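Calcium uptake protein 2, mitochondrial (Homo sapiens, PDB 6LB7) probably senses calcium through its EF-hands and regulates calcium uptake into mitochondria. Local coordinates at residues Asp109-Glu114 with Lys118-Lys123; Tyr84-Phe89 with Thr156-Arg161; Glu205-Trp210 with Asn288-Thr293. All blocks are in the same frame, centred on the assembly; numbering follows the deposited sequence.

Contact 1: Asp109-Glu114 with Lys118-Lys123. With CA (calcium ion), chain F.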
loop_
_atom_site.group_PDB
_atom_site.type_symbol
_atom_site.label_atom_id
_atom_site.label_comp_id
_atom_site.label_asym_id
_atom_site.label_seq_id
_atom_site.Cartn_x
_atom_site.Cartn_y
_atom_site.Cartn_z
ATOM N N ASP B 109 12.836 -14.012 7.093
ATOM C CA ASP B 109 14.065 -14.073 7.901
ATOM C C ASP B 109 13.784 -13.470 9.275
ATOM O O ASP B 109 14.189 -12.351 9.604
ATOM C CB ASP B 109 15.205 -13.342 7.195
ATOM C CG ASP B 109 16.499 -13.284 8.041
ATOM O OD1 ASP B 109 16.852 -14.260 8.747
ATOM O OD2 ASP B 109 17.168 -12.237 7.967
ATOM N N THR B 110 13.078 -14.239 10.103
ATOM C CA THR B 110 12.597 -13.694 11.363
ATOM C C THR B 110 13.684 -13.548 12.423
ATOM O O THR B 110 13.533 -12.721 13.322
ATOM C CB THR B 110 11.460 -14.554 11.896
ATOM O OG1 THR B 110 11.872 -15.920 11.876
ATOM C CG2 THR B 110 10.225 -14.398 10.997
ATOM N N ASP B 111 14.766 -14.321 12.368
ATOM C CA ASP B 111 15.816 -14.015 13.335
ATOM C C ASP B 111 16.730 -12.885 12.866
ATOM O O ASP B 111 17.589 -12.442 13.636
ATOM C CB ASP B 111 16.642 -15.267 13.680
ATOM C CG ASP B 111 17.478 -15.768 12.530
ATOM O OD1 ASP B 111 18.195 -16.768 12.736
ATOM O OD2 ASP B 111 17.427 -15.194 11.423
ATOM N N GLY B 112 16.572 -12.419 11.627
ATOM C CA GLY B 112 17.337 -11.277 11.161
ATOM C C GLY B 112 18.793 -11.536 10.829
ATOM O O GLY B 112 19.557 -10.575 10.712
ATOM N N ASN B 113 19.215 -12.800 10.679
ATOM C CA ASN B 113 20.607 -13.094 10.341
ATOM C C ASN B 113 20.851 -13.068 8.840
ATOM O O ASN B 113 21.877 -13.579 8.378
ATOM C CB ASN B 113 21.055 -14.439 10.947
ATOM C CG ASN B 113 20.419 -15.650 10.268
ATOM O OD1 ASN B 113 19.510 -15.520 9.447
ATOM N ND2 ASN B 113 20.881 -16.843 10.641
ATOM N N GLU B 114 19.924 -12.481 8.068
ATOM C CA GLU B 114 20.095 -12.209 6.643
ATOM C C GLU B 114 20.180 -13.472 5.809
ATOM O O GLU B 114 20.683 -13.449 4.686
ATOM C CB GLU B 114 21.330 -11.334 6.395
ATOM C CG GLU B 114 21.393 -10.119 7.279
ATOM C CD GLU B 114 20.318 -9.094 6.957
ATOM O OE1 GLU B 114 19.564 -9.291 5.980
ATOM O OE2 GLU B 114 20.231 -8.079 7.679
ATOM N N LYS B 118 15.640 -23.418 6.468
ATOM C CA LYS B 118 14.493 -24.285 6.237
ATOM C C LYS B 118 13.427 -24.073 7.303
ATOM O O LYS B 118 12.231 -24.018 6.992
ATOM C CB LYS B 118 14.933 -25.751 6.188
ATOM C CG LYS B 118 13.819 -26.711 5.757
ATOM C CD LYS B 118 14.359 -28.108 5.485
ATOM C CE LYS B 118 13.232 -29.064 5.096
ATOM N NZ LYS B 118 13.734 -30.405 4.686
ATOM N N ARG B 119 13.851 -23.896 8.560
ATOM C CA ARG B 119 12.907 -23.720 9.664
ATOM C C ARG B 119 12.086 -22.449 9.499
ATOM O O ARG B 119 10.898 -22.416 9.843
ATOM C CB ARG B 119 13.665 -23.688 10.997
ATOM C CG ARG B 119 12.972 -22.895 12.101
ATOM C CD ARG B 119 13.857 -22.735 13.359
ATOM N NE ARG B 119 15.161 -22.158 13.040
ATOM C CZ ARG B 119 16.272 -22.870 12.882
ATOM N NH1 ARG B 119 16.241 -24.185 13.015
ATOM N NH2 ARG B 119 17.414 -22.271 12.582
ATOM N N GLU B 120 12.702 -21.390 8.973
ATOM C CA GLU B 120 11.967 -20.155 8.726
ATOM C C GLU B 120 11.019 -20.293 7.536
ATOM O O GLU B 120 9.916 -19.739 7.548
ATOM C CB GLU B 120 12.949 -19.016 8.491
ATOM C CG GLU B 120 13.732 -18.656 9.764
ATOM C CD GLU B 120 14.831 -17.659 9.483
ATOM O OE1 GLU B 120 15.528 -17.824 8.457
ATOM O OE2 GLU B 120 14.996 -16.721 10.289
ATOM N N PHE B 121 11.439 -21.005 6.490
ATOM C CA PHE B 121 10.550 -21.221 5.350
ATOM C C PHE B 121 9.352 -22.055 5.763
ATOM O O PHE B 121 8.252 -21.880 5.232
ATOM C CB PHE B 121 11.321 -21.901 4.221
ATOM C CG PHE B 121 10.637 -21.856 2.887
ATOM C CD1 PHE B 121 10.489 -20.655 2.208
ATOM C CD2 PHE B 121 10.167 -23.026 2.295
ATOM C CE1 PHE B 121 9.878 -20.613 0.958
ATOM C CE2 PHE B 121 9.547 -22.995 1.045
ATOM C CZ PHE B 121 9.410 -21.788 0.376
ATOM N N PHE B 122 9.545 -22.947 6.738
ATOM C CA PHE B 122 8.482 -23.818 7.209
ATOM C C PHE B 122 7.359 -23.046 7.885
ATOM O O PHE B 122 6.262 -23.581 8.051
ATOM C CB PHE B 122 9.072 -24.867 8.168
ATOM C CG PHE B 122 8.103 -25.947 8.539
ATOM C CD1 PHE B 122 7.796 -26.954 7.636
ATOM C CD2 PHE B 122 7.491 -25.952 9.778
ATOM C CE1 PHE B 122 6.897 -27.957 7.960
ATOM C CE2 PHE B 122 6.587 -26.952 10.118
ATOM C CZ PHE B 122 6.290 -27.957 9.206
ATOM N N LYS B 123 7.603 -21.800 8.274
ATOM C CA LYS B 123 6.537 -20.984 8.836
ATOM C C LYS B 123 5.360 -20.841 7.873
ATOM O O LYS B 123 4.207 -20.761 8.316
ATOM C CB LYS B 123 7.086 -19.607 9.207
ATOM C CG LYS B 123 6.066 -18.683 9.874
ATOM C CD LYS B 123 6.644 -17.286 10.096
ATOM C CE LYS B 123 6.854 -16.550 8.770
ATOM N NZ LYS B 123 7.828 -15.409 8.869
HETATM CA CA CA F . 17.174 -16.373 9.326
HETATM O O HOH W 1 18.123 -18.505 10.507
#

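Contact 2: Tyr84-Phe89 with Thr156-Arg161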
loop_
_atom_site.group_PDB
_atom_site.type_symbol
_atom_site.label_atom_id
_atom_site.label_comp_id
_atom_site.label_asym_id
_atom_site.label_seq_id
_atom_site.Cartn_x
_atom_site.Cartn_y
_atom_site.Cartn_z
ATOM N N TYR B 84 0.924 -27.100 -1.762
ATOM C CA TYR B 84 -0.061 -26.015 -1.800
ATOM C C TYR B 84 0.510 -24.729 -1.209
ATOM O O TYR B 84 0.327 -23.638 -1.764
ATOM C CB TYR B 84 -1.336 -26.427 -1.049
ATOM C CG TYR B 84 -2.366 -25.328 -1.020
ATOM C CD1 TYR B 84 -2.886 -24.825 -2.203
ATOM C CD2 TYR B 84 -2.804 -24.775 0.178
ATOM C CE1 TYR B 84 -3.821 -23.814 -2.209
ATOM C CE2 TYR B 84 -3.754 -23.748 0.182
ATOM C CZ TYR B 84 -4.256 -23.278 -1.022
ATOM O OH TYR B 84 -5.194 -22.263 -1.074
ATOM N N THR B 85 1.192 -24.844 -0.069
ATOM C CA THR B 85 1.876 -23.712 0.556
ATOM C C THR B 85 2.827 -23.032 -0.422
ATOM O O THR B 85 2.837 -21.800 -0.571
ATOM C CB THR B 85 2.659 -24.208 1.780
ATOM O OG1 THR B 85 1.747 -24.664 2.793
ATOM C CG2 THR B 85 3.549 -23.114 2.337
ATOM N N GLU B 86 3.640 -23.834 -1.099
ATOM C CA GLU B 86 4.637 -23.285 -2.008
ATOM C C GLU B 86 3.986 -22.673 -3.250
ATOM O O GLU B 86 4.444 -21.639 -3.747
ATOM C CB GLU B 86 5.625 -24.393 -2.366
ATOM C CG GLU B 86 6.345 -24.922 -1.130
ATOM C CD GLU B 86 7.227 -26.122 -1.434
ATOM O OE1 GLU B 86 6.954 -26.824 -2.436
ATOM O OE2 GLU B 86 8.187 -26.364 -0.665
ATOM N N TYR B 87 2.903 -23.279 -3.736
ATOM C CA TYR B 87 2.118 -22.705 -4.835
ATOM C C TYR B 87 1.634 -21.290 -4.498
ATOM O O TYR B 87 1.812 -20.356 -5.287
ATOM C CB TYR B 87 0.952 -23.664 -5.154
ATOM C CG TYR B 87 -0.205 -23.100 -5.954
ATOM C CD1 TYR B 87 -1.422 -22.810 -5.342
ATOM C CD2 TYR B 87 -0.091 -22.877 -7.330
ATOM C CE1 TYR B 87 -2.500 -22.301 -6.089
ATOM C CE2 TYR B 87 -1.155 -22.354 -8.076
ATOM C CZ TYR B 87 -2.348 -22.075 -7.452
ATOM O OH TYR B 87 -3.398 -21.579 -8.184
ATOM N N LEU B 88 1.060 -21.097 -3.307
ATOM C CA LEU B 88 0.615 -19.759 -2.912
ATOM C C LEU B 88 1.784 -18.785 -2.799
ATOM O O LEU B 88 1.666 -17.614 -3.173
ATOM C CB LEU B 88 -0.138 -19.817 -1.583
ATOM C CG LEU B 88 -1.434 -20.630 -1.497
ATOM C CD1 LEU B 88 -2.069 -20.364 -0.134
ATOM C CD2 LEU B 88 -2.379 -20.254 -2.649
ATOM N N PHE B 89 2.916 -19.248 -2.271
ATOM C CA PHE B 89 4.088 -18.388 -2.166
ATOM C C PHE B 89 4.569 -17.925 -3.539
ATOM O O PHE B 89 4.841 -16.735 -3.749
ATOM C CB PHE B 89 5.203 -19.120 -1.420
ATOM C CG PHE B 89 6.476 -18.345 -1.363
ATOM C CD1 PHE B 89 7.575 -18.742 -2.101
ATOM C CD2 PHE B 89 6.554 -17.188 -0.604
ATOM C CE1 PHE B 89 8.746 -18.006 -2.052
ATOM C CE2 PHE B 89 7.710 -16.451 -0.564
ATOM C CZ PHE B 89 8.805 -16.862 -1.286
ATOM N N THR B 156 10.366 -31.186 -0.914
ATOM C CA THR B 156 9.852 -30.599 -2.152
ATOM C C THR B 156 10.984 -29.994 -2.977
ATOM O O THR B 156 12.084 -29.763 -2.483
ATOM C CB THR B 156 8.816 -29.489 -1.895
ATOM O OG1 THR B 156 9.472 -28.380 -1.260
ATOM C CG2 THR B 156 7.664 -29.996 -1.027
ATOM N N THR B 157 10.673 -29.705 -4.245
ATOM C CA THR B 157 11.630 -29.074 -5.155
ATOM C C THR B 157 12.206 -27.784 -4.578
ATOM O O THR B 157 13.427 -27.591 -4.576
ATOM C CB THR B 157 10.968 -28.791 -6.503
ATOM O OG1 THR B 157 10.469 -30.010 -7.059
ATOM C CG2 THR B 157 11.966 -28.166 -7.472
ATOM N N LEU B 158 11.343 -26.875 -4.096
ATOM C CA LEU B 158 11.853 -25.612 -3.550
ATOM C C LEU B 158 12.708 -25.841 -2.302
ATOM O O LEU B 158 13.753 -25.203 -2.123
ATOM C CB LEU B 158 10.699 -24.655 -3.232
ATOM C CG LEU B 158 9.967 -23.973 -4.391
ATOM C CD1 LEU B 158 9.105 -22.840 -3.872
ATOM C CD2 LEU B 158 10.949 -23.463 -5.479
ATOM N N GLN B 159 12.280 -26.725 -1.411
ATOM C CA GLN B 159 13.086 -26.950 -0.213
ATOM C C GLN B 159 14.450 -27.538 -0.576
ATOM O O GLN B 159 15.464 -27.186 0.032
ATOM C CB GLN B 159 12.332 -27.844 0.767
ATOM C CG GLN B 159 11.087 -27.200 1.322
ATOM C CD GLN B 159 10.434 -28.047 2.376
ATOM O OE1 GLN B 159 10.614 -27.812 3.568
ATOM N NE2 GLN B 159 9.674 -29.050 1.949
ATOM N N MET B 160 14.495 -28.404 -1.593
ATOM C CA MET B 160 15.770 -28.903 -2.113
ATOM C C MET B 160 16.628 -27.775 -2.670
ATOM O O MET B 160 17.812 -27.653 -2.332
ATOM C CB MET B 160 15.525 -29.926 -3.219
ATOM C CG MET B 160 14.802 -31.166 -2.787
ATOM S SD MET B 160 15.961 -32.245 -1.950
ATOM C CE MET B 160 17.454 -31.910 -2.881
ATOM N N ARG B 161 16.053 -26.982 -3.577
ATOM C CA ARG B 161 16.797 -25.907 -4.221
ATOM C C ARG B 161 17.329 -24.909 -3.198
ATOM O O ARG B 161 18.467 -24.439 -3.307
ATOM C CB ARG B 161 15.886 -25.222 -5.238
ATOM C CG ARG B 161 16.290 -23.876 -5.711
ATOM C CD ARG B 161 17.493 -23.876 -6.559
ATOM N NE ARG B 161 17.342 -23.144 -7.646
ATOM C CZ ARG B 161 17.982 -22.162 -7.877
ATOM N NH1 ARG B 161 18.817 -21.778 -7.092
ATOM N NH2 ARG B 161 17.778 -21.552 -8.889
HETATM O O HOH W 2 8.531 -27.195 -4.326
#

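Contact 3: Glu205-Trp210 with Asn288-Thr293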
loop_
_atom_site.group_PDB
_atom_site.type_symbol
_atom_site.label_atom_id
_atom_site.label_comp_id
_atom_site.label_asym_id
_atom_site.label_seq_id
_atom_site.Cartn_x
_atom_site.Cartn_y
_atom_site.Cartn_z
ATOM N N GLU B 205 -1.913 -8.231 -32.484
ATOM C CA GLU B 205 -3.101 -8.928 -32.002
ATOM C C GLU B 205 -2.768 -10.149 -31.151
ATOM O O GLU B 205 -3.625 -10.578 -30.376
ATOM C CB GLU B 205 -4.027 -9.318 -33.168
ATOM C CG GLU B 205 -3.573 -10.450 -34.052
ATOM C CD GLU B 205 -4.662 -10.872 -35.036
ATOM O OE1 GLU B 205 -5.568 -10.057 -35.308
ATOM O OE2 GLU B 205 -4.620 -12.014 -35.536
ATOM N N ASP B 206 -1.561 -10.732 -31.280
ATOM C CA ASP B 206 -1.142 -11.763 -30.318
ATOM C C ASP B 206 -0.972 -11.168 -28.923
ATOM O O ASP B 206 -1.323 -11.796 -27.923
ATOM C CB ASP B 206 0.188 -12.425 -30.727
ATOM C CG ASP B 206 0.181 -13.034 -32.128
ATOM O OD1 ASP B 206 -0.862 -13.483 -32.602
ATOM O OD2 ASP B 206 1.270 -13.097 -32.757
ATOM N N PHE B 207 -0.387 -9.973 -28.834
ATOM C CA PHE B 207 -0.288 -9.295 -27.547
ATOM C C PHE B 207 -1.676 -8.952 -27.004
ATOM O O PHE B 207 -1.938 -9.076 -25.800
ATOM C CB PHE B 207 0.579 -8.042 -27.705
ATOM C CG PHE B 207 0.627 -7.177 -26.479
ATOM C CD1 PHE B 207 1.397 -7.548 -25.392
ATOM C CD2 PHE B 207 -0.111 -5.999 -26.411
ATOM C CE1 PHE B 207 1.432 -6.759 -24.243
ATOM C CE2 PHE B 207 -0.093 -5.217 -25.261
ATOM C CZ PHE B 207 0.688 -5.595 -24.181
ATOM N N ALA B 208 -2.592 -8.559 -27.881
ATOM C CA ALA B 208 -3.957 -8.310 -27.430
ATOM C C ALA B 208 -4.593 -9.581 -26.881
ATOM O O ALA B 208 -5.286 -9.541 -25.862
ATOM C CB ALA B 208 -4.795 -7.739 -28.573
ATOM N N GLU B 209 -4.366 -10.723 -27.544
ATOM C CA GLU B 209 -4.902 -11.989 -27.038
ATOM C C GLU B 209 -4.350 -12.321 -25.666
ATOM O O GLU B 209 -5.093 -12.783 -24.790
ATOM C CB GLU B 209 -4.578 -13.140 -27.984
ATOM C CG GLU B 209 -5.287 -13.142 -29.300
ATOM C CD GLU B 209 -4.675 -14.173 -30.225
ATOM O OE1 GLU B 209 -4.777 -14.018 -31.454
ATOM O OE2 GLU B 209 -4.049 -15.130 -29.711
ATOM N N TRP B 210 -3.038 -12.136 -25.465
ATOM C CA TRP B 210 -2.487 -12.296 -24.122
ATOM C C TRP B 210 -3.178 -11.354 -23.135
ATOM O O TRP B 210 -3.602 -11.761 -22.047
ATOM C CB TRP B 210 -0.975 -12.034 -24.145
ATOM C CG TRP B 210 -0.385 -11.954 -22.770
ATOM C CD1 TRP B 210 0.031 -13.009 -21.982
ATOM C CD2 TRP B 210 -0.117 -10.762 -22.015
ATOM N NE1 TRP B 210 0.526 -12.538 -20.796
ATOM C CE2 TRP B 210 0.447 -11.164 -20.792
ATOM C CE3 TRP B 210 -0.315 -9.396 -22.254
ATOM C CZ2 TRP B 210 0.812 -10.247 -19.796
ATOM C CZ3 TRP B 210 0.049 -8.479 -21.258
ATOM C CH2 TRP B 210 0.608 -8.914 -20.045
ATOM N N ASN B 288 6.418 1.948 -28.580
ATOM C CA ASN B 288 5.333 2.572 -29.334
ATOM C C ASN B 288 4.337 1.555 -29.866
ATOM O O ASN B 288 3.134 1.827 -29.903
ATOM C CB ASN B 288 5.908 3.372 -30.502
ATOM C CG ASN B 288 6.664 4.596 -30.050
ATOM O OD1 ASN B 288 6.242 5.293 -29.132
ATOM N ND2 ASN B 288 7.789 4.870 -30.700
ATOM N N ASN B 289 4.813 0.400 -30.344
ATOM C CA ASN B 289 3.861 -0.611 -30.802
ATOM C C ASN B 289 2.915 -1.038 -29.677
ATOM O O ASN B 289 1.725 -1.280 -29.923
ATOM C CB ASN B 289 4.600 -1.825 -31.415
ATOM C CG ASN B 289 5.734 -2.372 -30.524
ATOM O OD1 ASN B 289 5.867 -2.025 -29.343
ATOM N ND2 ASN B 289 6.561 -3.243 -31.109
ATOM N N ILE B 290 3.409 -1.098 -28.436
ATOM C CA ILE B 290 2.552 -1.487 -27.317
ATOM C C ILE B 290 1.643 -0.334 -26.901
ATOM O O ILE B 290 0.437 -0.527 -26.686
ATOM C CB ILE B 290 3.394 -2.007 -26.136
ATOM C CG1 ILE B 290 3.844 -3.455 -26.405
ATOM C CG2 ILE B 290 2.558 -2.016 -24.835
ATOM C CD1 ILE B 290 4.788 -3.991 -25.387
ATOM N N LEU B 291 2.197 0.878 -26.786
ATOM C CA LEU B 291 1.353 2.047 -26.521
ATOM C C LEU B 291 0.244 2.152 -27.555
ATOM O O LEU B 291 -0.919 2.402 -27.219
ATOM C CB LEU B 291 2.178 3.336 -26.534
ATOM C CG LEU B 291 3.220 3.558 -25.442
ATOM C CD1 LEU B 291 4.075 4.761 -25.777
ATOM C CD2 LEU B 291 2.563 3.730 -24.086
ATOM N N ASP B 292 0.596 1.965 -28.828
ATOM C CA ASP B 292 -0.403 2.057 -29.886
ATOM C C ASP B 292 -1.470 0.983 -29.739
ATOM O O ASP B 292 -2.654 1.243 -29.963
ATOM C CB ASP B 292 0.272 1.946 -31.255
ATOM C CG ASP B 292 -0.718 2.054 -32.400
ATOM O OD1 ASP B 292 -0.925 1.046 -33.113
ATOM O OD2 ASP B 292 -1.299 3.144 -32.580
ATOM N N THR B 293 -1.066 -0.242 -29.377
ATOM C CA THR B 293 -2.032 -1.319 -29.183
ATOM C C THR B 293 -2.985 -1.014 -28.034
ATOM O O THR B 293 -4.199 -1.237 -28.145
ATOM C CB THR B 293 -1.300 -2.644 -28.931
ATOM O OG1 THR B 293 -0.503 -2.964 -30.073
ATOM C CG2 THR B 293 -2.303 -3.764 -28.701
#

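Contact 1: Asp109-Glu114 with Lys118-Lys123
Glu120 reaches across an EF-hand loop to join Asp109 and Asp111 around a calcium ion, closing the site from the first turn of the helix that leaves the loop. Its chain runs extended beyond CG and presents both carboxylate oxygens to the metal, with OE1 and OE2 each 2.4 Å from the ion. Asp109 lies alongside Glu120, pointing the same way, yet their carboxylates are almost perpendicular, 82° apart; Asp109 gives OD1 alone, 2.2 Å from the calcium. Asp111 crosses Glu120 at about a right angle and offers OD2. Asn113 OD1, water 1 and the backbone oxygen of Met115 complete seven oxygens, the number usual in an EF-hand. Acidic side chains suit this place because the cation draws together oxygens that would otherwise repel: Asp111 OD2 and Glu120 OE2 are 3.1 Å apart.

Hydrogen bonds fix the ligands. Asp111 N meets Glu120 OE2 nearly along its C-O axis in an almost straight bond (178°), while OE1 accepts from Glu117 N. The second oxygen of Asp109, OD2, accepts from Glu114 N and is paired with Lys106. Asp111 OD2 closes an Asx turn by accepting from Asn113 N, which comes from above the carboxylate plane. Away from the metal, Thr110 and Lys123 meet tip to tip, methyl CG2 lying 3.4 Å from NZ.

Contact 2: Tyr84-Phe89 with Thr156-Arg161
The carboxylate of Glu86 lies against the hydroxyl end of Thr156, the two side chains arriving from opposite directions. Thr156 is the N-cap of helix 157-163, and its OG1 donates to Glu86 OE2 in a very short bond, 2.5 Å. The hydroxyl can do this because chi1 of 67° sets OG1 between the backbone N and the carbonyl carbon, over the start of its helix. From there the same oxygen accepts twice: from Gln159 N at 3.3 Å, the capping bond (164°), and from Gln159 NE2, which holds it close to the amide plane. That NE2 has a stronger partner in the carbonyl of Ile154, so the glutamine amide ties the cap to the chain just before it. Threonine suits the position because one hydroxyl can donate a hydrogen bond to the carboxylate while accepting from the helix.

Glu86 is extended beyond CG, long enough to bridge two helices. Its other oxygen, OE1, accepts from Ser83 N, just before its own helix, and from water 2, 2.5 Å away; this water in turn accepts from Leu158 N at 2.8 Å. Beside the bonds, the CG methylene of Gln159 lies 3.6 Å from Glu86 OE2, and Leu158 CD1 packs on Glu86 CB at 4.1 Å. Helix 173-196 covers the flank, with Phe179 on Leu158 and Phe176 and Met180 on Phe89.

A buried carboxylate is thus shared between the N-terminal ends of helices 84-94 and 157-163. Both helix dipoles would be expected to favour a negative charge here, and the donors from Thr156, Ser83 and water 2 probably offset the cost of burying it.

Contact 3: Glu205-Trp210 with Asn288-Thr293
Helix-to-helix packing in the C-terminal EF-hand region brings Phe207 of helix 204-211 against Ile290 and Thr293 of helix 288-298. The latter is probably the entering helix of an EF-hand, since the sequence that follows it has the pattern of a calcium-binding loop. The side chain of Phe207 leaves its helix toward 288-298, and with CG trans to the backbone N (chi1 173°) its ring is carried out between the two helices. Ile290 crosses it at about a right angle: CG1 lies over one ring face, while methyl CG2 comes to 4.1 Å from CZ. Thr293 meets the ring at its edge, in plane, with CG2 3.9 Å from CD2.

A flat ring suits this place because it can take one neighbour on a face and the other on its rim. Helix 239-249 adds to the core, with Phe242 on Phe207 and Phe245 on Ile290.

Threonine fits beside the phenyl edge because its methyl serves the apolar side while its hydroxyl is satisfied within its own helix. OG1 donates to Asn289 O at 2.8 Å; Thr293 N bonds to that same carbonyl oxygen at 3.0 Å, from the opposite face of its plane.

How the contacts relate
Contacts 1 and 2 are neighbours on one side of the chain, their centres about 15 Å apart, and contact 1 is nested in the loop that contact 2 closes. Helix 118-129, which brings Glu120 to the calcium, also meets contact 2: Phe121 CE1 lies 4.1 Å from Phe89 CE1, and Lys118 CE lies 3.3 Å from Gln159 OE1. The metal site is therefore connected by packing to the buried polar bridge. Contact 3 belongs to the other half, on the opposite side of the chain's centre, about 42 Å from contact 1 and 34 Å from contact 2 between centres. It touches neither; its nearest atoms are about 16 Å from those of contact 2.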